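Local coordinates for protein ATP phosphoribosyltransferase (Thermotoga maritima, PDB 1O63) that probably catalyses the condensation of ATP with 5-phosphoribose 1-diphosphate to give phosphoribosyl-ATP, the first step of histidine biosynthesis, at residues 64-69 with 168-173. Sequence-based numbering, arbitrary orientation.
Sequences CGTDVL and FVIRTH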
# COMPACT_ATOMS: atom_id res chain seq x y z
N CYS A 64 13.91 -6.34 -5.73
CA CYS A 64 12.48 -6.09 -5.86
C CYS A 64 11.91 -6.84 -7.05
O CYS A 64 12.65 -7.35 -7.90
CB CYS A 64 12.17 -4.59 -5.94
SG CYS A 64 13.04 -3.74 -7.28
N GLY A 65 10.60 -7.03 -7.10
CA GLY A 65 10.02 -7.79 -8.22
C GLY A 65 9.88 -6.94 -9.47
O GLY A 65 9.99 -5.72 -9.50
N THR A 66 9.50 -7.64 -10.57
CA THR A 66 9.31 -6.95 -11.84
C THR A 66 8.18 -5.92 -11.77
O THR A 66 8.25 -4.88 -12.43
CB THR A 66 9.01 -7.96 -12.97
OG1 THR A 66 9.88 -9.10 -12.82
CG2 THR A 66 9.25 -7.32 -14.33
N ASP A 67 7.16 -6.17 -10.98
CA ASP A 67 6.04 -5.25 -10.80
C ASP A 67 6.56 -3.91 -10.30
O ASP A 67 6.22 -2.87 -10.88
CB ASP A 67 4.99 -5.85 -9.86
CG ASP A 67 5.56 -6.39 -8.57
OD1 ASP A 67 4.92 -6.21 -7.51
OD2 ASP A 67 6.65 -7.01 -8.56
N VAL A 68 7.37 -3.91 -9.25
CA VAL A 68 7.94 -2.66 -8.71
C VAL A 68 8.73 -1.94 -9.79
O VAL A 68 8.58 -0.75 -10.02
CB VAL A 68 8.83 -2.93 -7.49
CG1 VAL A 68 9.60 -1.72 -7.01
CG2 VAL A 68 8.00 -3.51 -6.33
N LEU A 69 9.65 -2.68 -10.44
CA LEU A 69 10.53 -2.11 -11.44
C LEU A 69 9.80 -1.46 -12.59
O LEU A 69 10.23 -0.39 -13.08
CB LEU A 69 11.49 -3.19 -11.99
CG LEU A 69 12.98 -2.96 -11.72
CD1 LEU A 69 13.21 -2.56 -10.28
CD2 LEU A 69 13.81 -4.18 -12.07
N PHE A 168 3.19 -9.64 -18.27
CA PHE A 168 4.60 -9.93 -18.08
C PHE A 168 4.76 -10.90 -16.92
O PHE A 168 3.92 -10.95 -15.99
CB PHE A 168 5.53 -8.75 -17.91
CG PHE A 168 5.22 -7.79 -16.81
CD1 PHE A 168 5.57 -8.07 -15.50
CD2 PHE A 168 4.59 -6.58 -17.08
CE1 PHE A 168 5.29 -7.17 -14.48
CE2 PHE A 168 4.28 -5.69 -16.07
CZ PHE A 168 4.63 -5.99 -14.76
N VAL A 169 5.85 -11.63 -17.02
CA VAL A 169 6.18 -12.59 -15.96
C VAL A 169 6.96 -11.82 -14.89
O VAL A 169 7.67 -10.89 -15.25
CB VAL A 169 7.05 -13.72 -16.52
CG1 VAL A 169 7.72 -14.50 -15.40
CG2 VAL A 169 6.18 -14.63 -17.39
N ILE A 170 6.70 -12.11 -13.63
CA ILE A 170 7.32 -11.38 -12.52
C ILE A 170 8.39 -12.24 -11.84
O ILE A 170 8.15 -13.38 -11.44
CB ILE A 170 6.30 -10.94 -11.48
CG1 ILE A 170 5.38 -9.83 -12.07
CG2 ILE A 170 6.98 -10.40 -10.21
CD1 ILE A 170 4.07 -9.80 -11.29
N ARG A 171 9.56 -11.64 -11.70
CA ARG A 171 10.69 -12.32 -11.07
C ARG A 171 11.31 -11.35 -10.04
O ARG A 171 10.98 -10.18 -9.99
CB ARG A 171 11.80 -12.54 -12.13
CG ARG A 171 11.34 -13.17 -13.42
CD ARG A 171 12.51 -13.56 -14.32
NE ARG A 171 12.09 -14.60 -15.27
CZ ARG A 171 11.40 -14.30 -16.37
NH1 ARG A 171 11.05 -13.05 -16.62
NH2 ARG A 171 11.05 -15.29 -17.18
N THR A 172 12.34 -11.84 -9.37
CA THR A 172 13.14 -11.01 -8.46
C THR A 172 14.24 -10.37 -9.30
O THR A 172 14.73 -11.00 -10.23
CB THR A 172 13.77 -11.90 -7.38
OG1 THR A 172 12.68 -12.60 -6.74
CG2 THR A 172 14.56 -11.11 -6.36
N HIS A 173 14.60 -9.12 -8.98
CA HIS A 173 15.69 -8.47 -9.72
C HIS A 173 16.69 -7.93 -8.66
O HIS A 173 16.21 -7.62 -7.57
CB HIS A 173 15.17 -7.26 -10.48
CG HIS A 173 14.17 -7.56 -11.56
ND1 HIS A 173 14.50 -7.64 -12.88
CD2 HIS A 173 12.84 -7.83 -11.47
CE1 HIS A 173 13.39 -7.96 -13.58
NE2 HIS A 173 12.38 -8.07 -12.74
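Cys64 and His173 form an antiparallel hydrogen-bonded pair, His173 N giving to Cys64 O at 2.8 Å and Cys64 N to His173 O at 3.2 Å. One residue on, Gly65 faces Thr172 as a non-hydrogen-bonded pair, with Gly65 CA 3.1 Å from Arg171 O in a CA-H...O contact. Gly65 is also the N-cap of helix 66-71, where strand 61-65 gives way to the helix. Thr66 N still reaches Arg171 O, but weakly, and Thr66 OG1 takes up the next strand N-H, accepting an almost straight bond (174°) from Arg171 N at 2.8 Å. In this fold of the periplasmic-binding-protein type, the long strand 161-176 carries on past the helix start beside strand 81-94. The same OG1 shares a 2.7 Å hydrogen bond with His173 NE2, in the ring plane; on the other nitrogen, ND1 is hydrogen-bonded to Gln78 OE1. Leu69 CD2 sits over one face of this imidazole, 3.7 Å from its centroid, in a CH-pi contact. An alanine in place of His173 would probably leave Thr66 OG1 with one bond fewer and Leu69 CD2 without its ring. Thr66 CG2 approaches Phe168 CD1 obliquely at 3.9 Å, while Ile170 CG2 meets Asp67 OD2.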